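Local coordinates for protein DNA helicase RecQ (Deinococcus radiodurans, PDB 4Q48) that probably couples ATP hydrolysis to the unwinding of duplex DNA while translocating 3'-5', the present chain being its catalytic core of helicase, zinc-binding and RQC regions, at residues D412-A417 with G504-L509; L311-S316 with D370-Y375; G217-P222 with W337-L342; L43-T48 with A181-R186; S151-D156 with K362-S367. One frame throughout, in Å; residues are numbered along the deposited sequence.

Contact 1: residues D412-A417 with G504-L509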
# COMPACT_ATOMS: atom_id res chain seq x y z
N ASP A 412 -6.61 13.41 -25.78
CA ASP A 412 -7.87 13.26 -25.09
C ASP A 412 -8.63 12.09 -25.72
O ASP A 412 -8.97 12.11 -26.89
CB ASP A 412 -8.72 14.53 -25.15
CG ASP A 412 -9.96 14.45 -24.27
OD1 ASP A 412 -10.47 13.31 -24.11
OD2 ASP A 412 -10.44 15.50 -23.75
N LEU A 413 -8.89 11.06 -24.92
CA LEU A 413 -9.58 9.89 -25.42
C LEU A 413 -10.83 9.64 -24.58
O LEU A 413 -11.32 8.53 -24.49
CB LEU A 413 -8.65 8.67 -25.41
CG LEU A 413 -7.66 8.67 -26.57
CD1 LEU A 413 -6.63 7.60 -26.37
CD2 LEU A 413 -8.42 8.43 -27.84
N THR A 414 -11.32 10.70 -23.96
CA THR A 414 -12.52 10.68 -23.13
C THR A 414 -13.74 10.11 -23.86
O THR A 414 -14.48 9.31 -23.32
CB THR A 414 -12.82 12.10 -22.64
OG1 THR A 414 -11.71 12.59 -21.86
CG2 THR A 414 -14.11 12.14 -21.87
N ARG A 415 -13.92 10.53 -25.11
CA ARG A 415 -15.04 10.13 -25.95
C ARG A 415 -14.98 8.62 -26.20
O ARG A 415 -15.99 7.91 -26.18
CB ARG A 415 -14.98 10.92 -27.27
CG ARG A 415 -16.02 10.67 -28.35
CD ARG A 415 -15.85 11.64 -29.56
NE ARG A 415 -14.53 11.56 -30.23
CZ ARG A 415 -13.77 12.61 -30.57
NH1 ARG A 415 -14.18 13.87 -30.31
NH2 ARG A 415 -12.59 12.43 -31.17
N GLU A 416 -13.77 8.13 -26.44
CA GLU A 416 -13.56 6.71 -26.70
C GLU A 416 -13.72 5.90 -25.42
O GLU A 416 -14.24 4.78 -25.44
CB GLU A 416 -12.17 6.48 -27.33
CG GLU A 416 -12.05 6.87 -28.82
CD GLU A 416 -11.90 8.38 -29.07
OE1 GLU A 416 -11.88 9.19 -28.10
OE2 GLU A 416 -11.82 8.76 -30.25
N ALA A 417 -13.26 6.46 -24.30
CA ALA A 417 -13.42 5.81 -23.01
C ALA A 417 -14.89 5.60 -22.73
O ALA A 417 -15.28 4.52 -22.31
CB ALA A 417 -12.76 6.61 -21.90
N GLY A 504 -18.04 13.99 -15.89
CA GLY A 504 -17.12 14.83 -16.65
C GLY A 504 -15.61 14.53 -16.59
O GLY A 504 -14.80 15.25 -17.18
N GLN A 505 -15.22 13.48 -15.87
CA GLN A 505 -13.81 13.10 -15.86
C GLN A 505 -13.31 12.74 -17.27
O GLN A 505 -14.08 12.27 -18.12
CB GLN A 505 -13.58 11.93 -14.90
CG GLN A 505 -13.23 12.35 -13.47
CD GLN A 505 -13.42 11.21 -12.44
OE1 GLN A 505 -13.03 10.06 -12.69
NE2 GLN A 505 -13.98 11.55 -11.27
N LYS A 506 -12.02 12.97 -17.51
CA LYS A 506 -11.42 12.81 -18.83
C LYS A 506 -10.46 11.63 -18.83
O LYS A 506 -9.84 11.34 -17.80
CB LYS A 506 -10.65 14.06 -19.25
CG LYS A 506 -11.43 15.30 -19.62
CD LYS A 506 -10.44 16.43 -19.95
CE LYS A 506 -11.09 17.84 -20.02
NZ LYS A 506 -11.93 18.14 -21.24
N LEU A 507 -10.32 10.95 -19.96
CA LEU A 507 -9.24 9.97 -20.12
C LEU A 507 -8.09 10.55 -20.95
O LEU A 507 -8.27 10.79 -22.13
CB LEU A 507 -9.75 8.72 -20.80
CG LEU A 507 -8.65 7.71 -21.10
CD1 LEU A 507 -8.03 7.25 -19.79
CD2 LEU A 507 -9.18 6.55 -21.92
N LEU A 508 -6.94 10.81 -20.34
CA LEU A 508 -5.81 11.39 -21.09
C LEU A 508 -4.61 10.46 -21.14
O LEU A 508 -4.12 10.01 -20.13
CB LEU A 508 -5.38 12.72 -20.47
CG LEU A 508 -6.48 13.74 -20.13
CD1 LEU A 508 -5.91 15.09 -19.68
CD2 LEU A 508 -7.43 13.93 -21.31
N LEU A 509 -4.08 10.24 -22.34
CA LEU A 509 -2.81 9.56 -22.52
C LEU A 509 -1.72 10.60 -22.86
O LEU A 509 -2.00 11.70 -23.39
CB LEU A 509 -2.91 8.51 -23.63
CG LEU A 509 -3.44 7.12 -23.29
CD1 LEU A 509 -4.93 7.13 -22.88
CD2 LEU A 509 -3.21 6.17 -24.44

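Contact 2: residues L311-S316 with D370-Y375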
# COMPACT_ATOMS: atom_id res chain seq x y z
N LEU A 311 17.20 5.60 -8.61
CA LEU A 311 18.01 5.53 -9.82
C LEU A 311 17.66 4.26 -10.58
O LEU A 311 18.19 3.98 -11.66
CB LEU A 311 19.49 5.57 -9.46
CG LEU A 311 20.02 6.98 -9.24
CD1 LEU A 311 21.45 6.96 -8.72
CD2 LEU A 311 19.91 7.82 -10.49
N ASP A 312 16.74 3.50 -9.99
CA ASP A 312 16.16 2.32 -10.62
C ASP A 312 14.71 2.22 -10.17
O ASP A 312 14.30 2.86 -9.20
CB ASP A 312 16.90 1.02 -10.26
CG ASP A 312 18.36 1.02 -10.65
OD1 ASP A 312 18.66 1.17 -11.86
OD2 ASP A 312 19.20 0.84 -9.75
N LEU A 313 13.93 1.41 -10.89
CA LEU A 313 12.56 1.17 -10.50
C LEU A 313 12.51 0.43 -9.19
O LEU A 313 13.24 -0.55 -8.99
CB LEU A 313 11.83 0.39 -11.57
CG LEU A 313 11.33 1.21 -12.74
CD1 LEU A 313 10.61 0.27 -13.71
CD2 LEU A 313 10.41 2.31 -12.24
N PRO A 314 11.63 0.87 -8.28
CA PRO A 314 11.39 0.11 -7.06
C PRO A 314 10.70 -1.20 -7.41
O PRO A 314 10.32 -1.37 -8.56
CB PRO A 314 10.46 1.02 -6.26
CG PRO A 314 10.36 2.29 -7.03
CD PRO A 314 10.70 2.00 -8.42
N LYS A 315 10.51 -2.10 -6.45
CA LYS A 315 9.87 -3.38 -6.76
C LYS A 315 8.34 -3.25 -6.80
O LYS A 315 7.65 -4.08 -7.39
CB LYS A 315 10.27 -4.46 -5.74
CG LYS A 315 11.76 -4.48 -5.41
CD LYS A 315 12.24 -5.91 -5.07
CE LYS A 315 13.56 -5.96 -4.27
NZ LYS A 315 13.70 -7.04 -3.22
N SER A 316 7.81 -2.22 -6.17
CA SER A 316 6.38 -2.02 -6.15
C SER A 316 5.98 -0.61 -5.74
O SER A 316 6.82 0.17 -5.28
CB SER A 316 5.76 -3.03 -5.19
OG SER A 316 6.23 -2.80 -3.88
N ASP A 370 2.63 -3.37 -13.37
CA ASP A 370 1.67 -2.62 -14.18
C ASP A 370 1.18 -1.41 -13.41
O ASP A 370 1.01 -0.32 -13.97
CB ASP A 370 0.48 -3.49 -14.59
CG ASP A 370 -0.56 -2.71 -15.39
OD1 ASP A 370 -0.38 -2.44 -16.62
OD2 ASP A 370 -1.58 -2.34 -14.75
N ALA A 371 0.95 -1.61 -12.12
CA ALA A 371 0.54 -0.53 -11.28
C ALA A 371 1.63 0.54 -11.31
O ALA A 371 1.35 1.71 -11.60
CB ALA A 371 0.32 -1.02 -9.90
N LEU A 372 2.88 0.12 -11.08
CA LEU A 372 3.97 1.06 -10.95
C LEU A 372 4.19 1.87 -12.24
O LEU A 372 4.24 3.10 -12.21
CB LEU A 372 5.24 0.30 -10.57
CG LEU A 372 6.49 1.13 -10.27
CD1 LEU A 372 6.17 2.28 -9.32
CD2 LEU A 372 7.52 0.23 -9.64
N LEU A 373 4.25 1.16 -13.37
CA LEU A 373 4.35 1.78 -14.68
C LEU A 373 3.19 2.73 -14.98
O LEU A 373 3.38 3.80 -15.57
CB LEU A 373 4.44 0.69 -15.76
CG LEU A 373 5.77 -0.07 -15.81
CD1 LEU A 373 5.78 -1.04 -16.96
CD2 LEU A 373 6.90 0.90 -15.99
N THR A 374 1.99 2.36 -14.57
CA THR A 374 0.85 3.25 -14.76
C THR A 374 1.06 4.56 -13.99
O THR A 374 0.74 5.63 -14.49
CB THR A 374 -0.43 2.56 -14.37
OG1 THR A 374 -0.63 1.49 -15.30
CG2 THR A 374 -1.60 3.48 -14.43
N TYR A 375 1.62 4.47 -12.78
CA TYR A 375 1.96 5.66 -12.01
C TYR A 375 3.07 6.44 -12.70
O TYR A 375 2.99 7.67 -12.80
CB TYR A 375 2.34 5.30 -10.57
CG TYR A 375 3.05 6.41 -9.81
CD1 TYR A 375 2.37 7.55 -9.40
CD2 TYR A 375 4.40 6.31 -9.50
CE1 TYR A 375 3.00 8.56 -8.72
CE2 TYR A 375 5.04 7.32 -8.82
CZ TYR A 375 4.34 8.43 -8.42
OH TYR A 375 4.98 9.43 -7.71

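Contact 3: residues G217-P222 with W337-L342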
# COMPACT_ATOMS: atom_id res chain seq x y z
N GLY A 217 10.91 10.88 -14.08
CA GLY A 217 11.32 11.34 -15.39
C GLY A 217 12.19 10.30 -16.06
O GLY A 217 12.55 9.28 -15.43
N LEU A 218 12.61 10.59 -17.30
CA LEU A 218 13.31 9.60 -18.12
C LEU A 218 14.79 9.52 -17.78
O LEU A 218 15.44 10.53 -17.68
CB LEU A 218 13.13 9.96 -19.61
CG LEU A 218 13.98 9.18 -20.61
CD1 LEU A 218 13.80 7.70 -20.43
CD2 LEU A 218 13.71 9.58 -22.06
N LYS A 219 15.31 8.30 -17.61
CA LYS A 219 16.73 8.08 -17.31
C LYS A 219 17.63 8.52 -18.45
O LYS A 219 17.40 8.12 -19.59
CB LYS A 219 16.98 6.61 -16.98
CG LYS A 219 18.40 6.27 -16.61
CD LYS A 219 18.46 5.48 -15.32
CE LYS A 219 18.10 4.07 -15.51
NZ LYS A 219 18.04 3.37 -14.20
N ASP A 220 18.67 9.28 -18.16
CA ASP A 220 19.61 9.71 -19.22
C ASP A 220 20.97 10.18 -18.66
O ASP A 220 21.16 11.37 -18.43
CB ASP A 220 18.99 10.83 -20.06
CG ASP A 220 19.90 11.25 -21.20
OD1 ASP A 220 20.88 10.50 -21.47
OD2 ASP A 220 19.67 12.33 -21.80
N SER A 221 21.92 9.26 -18.53
CA SER A 221 23.09 9.46 -17.68
C SER A 221 22.59 9.70 -16.27
O SER A 221 22.63 10.81 -15.77
CB SER A 221 24.00 10.63 -18.15
OG SER A 221 24.64 10.40 -19.41
N PRO A 222 22.08 8.65 -15.63
CA PRO A 222 21.41 8.85 -14.34
C PRO A 222 22.33 9.47 -13.27
O PRO A 222 21.88 10.36 -12.55
CB PRO A 222 20.97 7.43 -13.94
CG PRO A 222 21.87 6.53 -14.68
CD PRO A 222 22.20 7.23 -15.99
N TRP A 337 12.52 12.13 -6.22
CA TRP A 337 13.03 12.28 -7.59
C TRP A 337 13.42 10.90 -8.12
O TRP A 337 14.23 10.20 -7.50
CB TRP A 337 14.23 13.19 -7.54
CG TRP A 337 14.97 13.53 -8.79
CD1 TRP A 337 14.88 14.69 -9.51
CD2 TRP A 337 16.01 12.76 -9.42
NE1 TRP A 337 15.78 14.68 -10.55
CE2 TRP A 337 16.48 13.50 -10.52
CE3 TRP A 337 16.59 11.51 -9.15
CZ2 TRP A 337 17.50 13.03 -11.38
CZ3 TRP A 337 17.59 11.04 -10.01
CH2 TRP A 337 18.03 11.81 -11.10
N MET A 338 12.82 10.50 -9.24
CA MET A 338 13.12 9.18 -9.83
C MET A 338 13.24 9.22 -11.35
O MET A 338 12.44 9.83 -12.08
CB MET A 338 12.06 8.14 -9.43
CG MET A 338 12.15 6.82 -10.22
SD MET A 338 11.05 5.48 -9.67
CE MET A 338 9.45 6.06 -10.21
N VAL A 339 14.27 8.53 -11.83
CA VAL A 339 14.44 8.34 -13.25
C VAL A 339 14.47 6.85 -13.53
O VAL A 339 14.98 6.05 -12.75
CB VAL A 339 15.73 9.00 -13.80
CG1 VAL A 339 15.55 10.53 -13.95
CG2 VAL A 339 16.95 8.61 -12.96
N TYR A 340 13.89 6.49 -14.65
CA TYR A 340 13.88 5.12 -15.07
C TYR A 340 13.88 5.19 -16.59
O TYR A 340 13.48 6.21 -17.18
CB TYR A 340 12.65 4.38 -14.52
CG TYR A 340 11.38 4.63 -15.30
CD1 TYR A 340 10.72 5.84 -15.24
CD2 TYR A 340 10.84 3.63 -16.11
CE1 TYR A 340 9.57 6.05 -15.97
CE2 TYR A 340 9.70 3.83 -16.83
CZ TYR A 340 9.09 5.04 -16.77
OH TYR A 340 7.96 5.22 -17.51
N GLY A 341 14.34 4.13 -17.23
CA GLY A 341 14.34 4.09 -18.67
C GLY A 341 13.82 2.80 -19.27
O GLY A 341 13.40 1.87 -18.56
N LEU A 342 13.71 2.85 -20.59
CA LEU A 342 14.34 1.86 -21.46
C LEU A 342 14.49 0.44 -20.93
O LEU A 342 13.57 -0.39 -20.92
CB LEU A 342 15.79 2.33 -21.74
CG LEU A 342 16.30 3.38 -22.73
CD1 LEU A 342 15.86 4.80 -22.34
CD2 LEU A 342 17.82 3.25 -22.75

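Contact 4: residues L43-T48 with A181-R186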
# COMPACT_ATOMS: atom_id res chain seq x y z
N LEU A 43 -12.52 -1.93 9.09
CA LEU A 43 -11.38 -2.10 8.21
C LEU A 43 -10.62 -0.79 8.18
O LEU A 43 -11.16 0.23 7.76
CB LEU A 43 -11.80 -2.49 6.81
CG LEU A 43 -10.62 -2.70 5.87
CD1 LEU A 43 -9.59 -3.60 6.52
CD2 LEU A 43 -11.06 -3.28 4.54
N VAL A 44 -9.40 -0.82 8.68
CA VAL A 44 -8.60 0.39 8.83
C VAL A 44 -7.34 0.35 7.95
O VAL A 44 -6.53 -0.58 8.04
CB VAL A 44 -8.23 0.63 10.30
CG1 VAL A 44 -7.27 1.80 10.43
CG2 VAL A 44 -9.48 0.89 11.11
N LEU A 45 -7.19 1.34 7.09
CA LEU A 45 -6.06 1.39 6.18
C LEU A 45 -5.31 2.69 6.46
O LEU A 45 -5.86 3.79 6.32
CB LEU A 45 -6.55 1.30 4.73
CG LEU A 45 -7.58 0.16 4.56
CD1 LEU A 45 -8.96 0.74 4.32
CD2 LEU A 45 -7.24 -0.84 3.48
N MET A 46 -4.10 2.54 6.99
CA MET A 46 -3.30 3.70 7.38
C MET A 46 -1.83 3.52 7.09
O MET A 46 -1.33 2.40 7.06
CB MET A 46 -3.48 3.98 8.88
CG MET A 46 -4.80 4.65 9.21
SD MET A 46 -4.84 5.49 10.81
CE MET A 46 -3.13 5.96 11.02
N PRO A 47 -1.11 4.62 6.89
CA PRO A 47 0.35 4.50 6.91
C PRO A 47 0.81 3.94 8.27
O PRO A 47 0.08 4.09 9.29
CB PRO A 47 0.85 5.93 6.69
CG PRO A 47 -0.35 6.83 6.83
CD PRO A 47 -1.59 6.00 6.72
N THR A 48 2.00 3.36 8.33
CA THR A 48 2.50 2.85 9.60
C THR A 48 2.77 3.99 10.59
O THR A 48 3.21 5.07 10.20
CB THR A 48 3.75 2.02 9.39
OG1 THR A 48 3.52 1.11 8.30
CG2 THR A 48 4.07 1.23 10.63
N ALA A 181 -1.40 -1.29 6.05
CA ALA A 181 -0.69 -0.16 5.47
C ALA A 181 -0.53 -0.38 3.97
O ALA A 181 -0.04 0.50 3.26
CB ALA A 181 0.66 0.05 6.14
N THR A 182 -0.92 -1.55 3.50
CA THR A 182 -0.82 -1.81 2.08
C THR A 182 -2.23 -2.14 1.62
O THR A 182 -2.75 -3.24 1.85
CB THR A 182 0.14 -2.97 1.75
OG1 THR A 182 -0.60 -4.20 1.63
CG2 THR A 182 1.22 -3.08 2.84
N ALA A 183 -2.80 -1.21 0.87
CA ALA A 183 -4.22 -1.23 0.56
C ALA A 183 -4.53 -1.53 -0.91
O ALA A 183 -5.46 -0.95 -1.48
CB ALA A 183 -4.85 0.10 0.98
N ASP A 184 -3.73 -2.41 -1.51
CA ASP A 184 -4.03 -2.97 -2.84
C ASP A 184 -5.52 -3.35 -2.98
O ASP A 184 -6.12 -3.92 -2.07
CB ASP A 184 -3.11 -4.16 -3.11
CG ASP A 184 -2.97 -4.46 -4.59
OD1 ASP A 184 -3.74 -3.90 -5.38
OD2 ASP A 184 -2.08 -5.25 -4.96
N GLU A 185 -6.11 -2.98 -4.11
CA GLU A 185 -7.56 -2.97 -4.29
C GLU A 185 -8.15 -4.38 -4.34
O GLU A 185 -9.21 -4.63 -3.77
CB GLU A 185 -7.87 -2.22 -5.59
CG GLU A 185 -9.31 -2.13 -6.06
CD GLU A 185 -9.38 -1.65 -7.52
OE1 GLU A 185 -8.43 -0.96 -7.98
OE2 GLU A 185 -10.38 -1.97 -8.21
N ARG A 186 -7.46 -5.29 -5.02
CA ARG A 186 -7.67 -6.74 -4.86
C ARG A 186 -7.38 -7.31 -3.48
O ARG A 186 -7.90 -8.37 -3.12
CB ARG A 186 -6.86 -7.49 -5.92
CG ARG A 186 -7.61 -7.54 -7.25
CD ARG A 186 -6.77 -8.09 -8.38
NE ARG A 186 -5.52 -7.35 -8.47
CZ ARG A 186 -4.63 -7.49 -9.44
NH1 ARG A 186 -4.86 -8.36 -10.42
NH2 ARG A 186 -3.53 -6.76 -9.43

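Contact 5: residues S151-D156 with K362-S367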
# COMPACT_ATOMS: atom_id res chain seq x y z
N SER A 151 -4.20 -12.37 1.88
CA SER A 151 -4.30 -12.31 0.43
C SER A 151 -3.12 -12.91 -0.31
O SER A 151 -1.97 -12.77 0.12
CB SER A 151 -4.46 -10.85 -0.02
OG SER A 151 -4.71 -10.77 -1.41
N GLN A 152 -3.41 -13.61 -1.42
CA GLN A 152 -2.37 -14.05 -2.35
C GLN A 152 -1.71 -12.80 -2.94
O GLN A 152 -0.56 -12.83 -3.36
CB GLN A 152 -2.93 -14.91 -3.49
CG GLN A 152 -3.78 -14.10 -4.48
CD GLN A 152 -4.93 -14.86 -5.13
OE1 GLN A 152 -5.80 -15.42 -4.45
NE2 GLN A 152 -4.96 -14.85 -6.47
N TRP A 153 -2.47 -11.70 -2.96
CA TRP A 153 -2.05 -10.48 -3.64
C TRP A 153 -1.14 -9.52 -2.88
O TRP A 153 0.04 -9.38 -3.20
CB TRP A 153 -3.29 -9.70 -4.10
CG TRP A 153 -4.14 -10.47 -5.07
CD1 TRP A 153 -5.26 -11.21 -4.80
CD2 TRP A 153 -3.92 -10.59 -6.49
NE1 TRP A 153 -5.75 -11.78 -5.95
CE2 TRP A 153 -4.95 -11.41 -7.00
CE3 TRP A 153 -2.96 -10.07 -7.37
CZ2 TRP A 153 -5.03 -11.72 -8.35
CZ3 TRP A 153 -3.05 -10.38 -8.70
CH2 TRP A 153 -4.08 -11.20 -9.18
N GLY A 154 -1.68 -8.90 -1.84
CA GLY A 154 -1.13 -7.65 -1.35
C GLY A 154 0.26 -7.48 -0.79
O GLY A 154 0.72 -6.33 -0.71
N HIS A 155 0.95 -8.57 -0.43
CA HIS A 155 2.21 -8.42 0.30
C HIS A 155 2.70 -9.82 0.62
O HIS A 155 2.68 -10.70 -0.24
CB HIS A 155 1.97 -7.56 1.56
CG HIS A 155 3.20 -7.02 2.24
ND1 HIS A 155 3.82 -7.66 3.29
CD2 HIS A 155 3.91 -5.88 2.02
CE1 HIS A 155 4.86 -6.95 3.68
NE2 HIS A 155 4.94 -5.86 2.92
N ASP A 156 3.11 -10.05 1.86
CA ASP A 156 3.56 -11.37 2.26
C ASP A 156 2.35 -12.22 2.55
O ASP A 156 1.68 -12.04 3.56
CB ASP A 156 4.46 -11.33 3.50
CG ASP A 156 5.49 -10.19 3.47
OD1 ASP A 156 5.96 -9.81 2.38
OD2 ASP A 156 5.84 -9.70 4.57
N LYS A 362 3.93 -14.93 -9.89
CA LYS A 362 4.15 -14.36 -11.22
C LYS A 362 2.99 -13.45 -11.63
O LYS A 362 3.18 -12.48 -12.38
CB LYS A 362 4.34 -15.47 -12.26
CG LYS A 362 5.73 -16.01 -12.35
CD LYS A 362 5.91 -16.79 -13.63
CE LYS A 362 7.36 -16.87 -14.00
NZ LYS A 362 8.14 -17.17 -12.77
N ARG A 363 1.79 -13.79 -11.18
CA ARG A 363 0.61 -13.02 -11.47
C ARG A 363 0.61 -11.71 -10.69
O ARG A 363 0.34 -10.65 -11.25
CB ARG A 363 -0.64 -13.83 -11.15
CG ARG A 363 -1.92 -13.08 -11.46
CD ARG A 363 -3.14 -14.00 -11.45
NE ARG A 363 -4.37 -13.24 -11.69
CZ ARG A 363 -5.58 -13.66 -11.33
NH1 ARG A 363 -5.73 -14.82 -10.70
NH2 ARG A 363 -6.64 -12.91 -11.59
N VAL A 364 0.94 -11.80 -9.41
CA VAL A 364 1.06 -10.63 -8.56
C VAL A 364 2.17 -9.68 -9.03
O VAL A 364 1.93 -8.49 -9.19
CB VAL A 364 1.31 -11.05 -7.07
CG1 VAL A 364 1.80 -9.89 -6.20
CG2 VAL A 364 0.04 -11.64 -6.49
N GLU A 365 3.38 -10.21 -9.27
CA GLU A 365 4.52 -9.38 -9.69
C GLU A 365 4.24 -8.62 -11.02
O GLU A 365 4.77 -7.54 -11.25
CB GLU A 365 5.80 -10.23 -9.83
CG GLU A 365 6.37 -10.82 -8.51
CD GLU A 365 6.69 -9.78 -7.41
OE1 GLU A 365 7.19 -8.68 -7.72
OE2 GLU A 365 6.43 -10.08 -6.21
N ALA A 366 3.39 -9.18 -11.87
CA ALA A 366 3.08 -8.55 -13.14
C ALA A 366 2.11 -7.38 -12.98
O ALA A 366 2.17 -6.42 -13.75
CB ALA A 366 2.52 -9.59 -14.12
N SER A 367 1.17 -7.49 -12.04
CA SER A 367 0.29 -6.36 -11.81
C SER A 367 0.99 -5.33 -10.93
O SER A 367 0.73 -4.13 -11.06
CB SER A 367 -1.03 -6.78 -11.19
OG SER A 367 -0.79 -7.44 -9.99

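Contact 1: residues D412-A417 with G504-L509
An Asx turn opens the first helix of the RQC domain, and the same turn joins the entry of this winged-helix-like unit to its last strand. Asp412, its CG anti to the backbone N (chi1 -172°), turns OD1 forward over the start of the helix to receive two bonds: the backbone N of Thr414 arrives nearly along the C-O axis, 2.7 Å from OD1, and Thr414 OG1 donates to the same oxygen from above the carboxylate plane. Having given its proton there, OG1 accepts from the backbone N of Leu507 at 2.9 Å, so one hydroxyl links carboxylate, helix start and the segment leading into strand 508-510. A nearly straight bond runs alongside from Leu413 N to Leu507 O (2.9 Å, 167°). A valine in place of Thr414 removes the hydroxyl that serves both Leu507 N and Asp412 OD1 and would probably loosen the turn against the segment leading into strand 508-510. Below this polar layer, Leu507 CD2 packs on Ala417 CB at 3.6 Å, while Leu413 CD1 meets Leu509 CD1 obliquely, tip to tip. Leu508 CD2 lies against Asp412 CG. Outward, Lys506 reaches Asp412 OD2 only as a long ion pair. Strands 410-412 and 508-510 form a two-stranded antiparallel sheet, with Asp412 and Leu508 a non-hydrogen-bonded pair, and helices 467-479 and 498-501 pack around Leu507 and Ala417.

Contact 2: residues L311-S316 with D370-Y375
Leu372 carries the close part of this contact. With its CG anti to the backbone N (chi1 -175°), it projects from helix 359-376 straight at the loop, and a single methyl, CD2, does the touching: it sits 3.4 Å from Pro314 O and 3.8 Å from Pro314 CD, meeting the ring obliquely. No hydrogen bond crosses between the segments. Leu313 makes a looser fit, CD2 facing Leu372 CD2 and CD1 facing Leu373 CD2, each pair 4.4 Å apart. Farther along, the character changes: Lys315 is exposed and its CB points away from the helix, and that of Ser316 points away too, its OG instead capping the backbone N of Gly319 at the start of helix 317-324. Helix 359-376 belongs to the zinc-binding region, whereas the loop leaves strand 305-310 of the second RecA-like domain; such apolar docking of a zinc-binding-region helix on that domain is a feature of the RecQ catalytic core.

Contact 3: residues G217-P222 with W337-L342
The Trp337 indole has Val339 CG1 over one face, 3.9 Å above the plane and displaced toward the rim, and Phe229 of helix 222-233 also stacks on it; at its edge, near the ring plane, stands Pro222 O. The Tyr340 ring, on a different side of its strand, meets Gly217 O only obliquely and packs against Leu373 and Cys376 of helix 359-376. These rings flank the border of the second RecA-like domain, where strand 212-218 forms the outermost strand of a parallel sheet beside strand 334-340. Backbone bonds alternate between the two: Gly217 N gives to Met338 O at 2.7 Å, nearly along the C=O axis, and Gly217 O takes the longer bond from Tyr340 N at 3.2 Å. Between them Val339 CA lends a C-H to the same Gly217 O. Past the regular pairing the chains still hold together. Leu218 CD1 crosses Leu342 CD1 at about a right angle, and Pro222 CB nears Val339 CG2, bringing the start of helix 222-233 back over the strand. Lys219 lays CB against Gly341 N at 3.6 Å, and its NZ continues to Asp344 and Leu311 O. Lys219 N closes the register on Tyr340 O at 2.8 Å, the donor standing 62° out of the carbonyl plane.

Contact 4: residues L43-T48 with A181-R186
From Leu43 to Thr48 the chain runs out of strand 42-45 in the sheet of the first RecA-like domain and into the P-loop (helicase motif I), passing the loop that leaves the adjacent strand 176-180; the Thr-Ala-Thr sequence at this strand end and loop matches motif III of related helicases. Leu43 and Val44 still belong to the sheet: Val44 pairs through its backbone with Ala178 and Thr180. The first side chain to meet the facing loop is Leu45. Its CG lies beside the backbone N and anti to the carbonyl carbon (chi1 -47°), which brings CD2 against Ala183 CB at 3.6 Å; Arg188 of helix 185-194 touches both residues. At Met46 the strand has ended and the side chain turns its CB away, toward the nucleotide side, where Lys52 and Gln29, both seen binding ADP in this protein though no nucleotide is bound in this model, lie about 4 Å from it between side chains. Its carbonyl is turned to the facing loop instead: Ala181 CA approaches Met46 O at 3.1 Å in a C-H...O contact, with no conventional hydrogen bond between the segments. Pro47 also points away from the loop, packing on Phe207, so that its backbone alone comes near Ala181. Thr48 rejoins the contact, with OG1 anti to its own carbonyl carbon and resting 3.7 Å from the methyl of Ala181, CB.

Contact 5: residues S151-D156 with K362-S367
Trp153 and Arg363 meet with their planes almost perpendicular, 80° apart: the six-membered end of the indole points edge-on at one face of the guanidinium. Trp153 CH2 touches Arg363 NE at 3.2 Å and CZ2 stands 3.6 Å from Arg363 CZ. The arginine can present that face because its chain is extended from CG to NE, with CG anti to the backbone N (chi1 -179°). Val364 comes obliquely onto the ring, CG2 lying 3.5 Å from Trp153 CE3 and also against Gln152 O, while Ser367 OG is at the ring edge by CZ3. On the loop side an ST turn, Trp153 N to Ser151 OG at 2.9 Å, fixes the backbone that carries the indole, and Gln152 CG leans over one ring face. An alanine at Arg363 removes the flat group facing the indole edge and its salt bridge to Asp486, and would probably weaken the hold of the helix on this loop. The loop follows the DEAH sequence and corresponds to the aromatic-rich loop of RecQ helicases. With no cross-segment hydrogen bond, the indole is positioned by shape: its edge abuts the Arg363 guanidinium in van der Waals contact, Val364 packs on it, and the cation-pi partner is Arg186.

How the contacts relate
Contacts 2 and 5 use the same helix, 359-376, on two different partners: its later turns lean on the second RecA-like domain, its earlier ones on a loop of the first. Contact 3 touches contact 2 where Lys219 meets Leu311 and Asp312, and contact 4 meets contact 5 through Arg186. All five are partly buried: contact 4 lies nearest the chain's centre, while contacts 1 and 3 sit toward the periphery, contact 1 in the RQC domain about 24 Å from contact 2 between centres. The chemistry follows place: contact 3 is stitched by backbone bonds alone, contact 1 by one backbone bond and one to a threonine hydroxyl, whereas contacts 2, 4 and 5, without hydrogen bonds between segments, rely on packing.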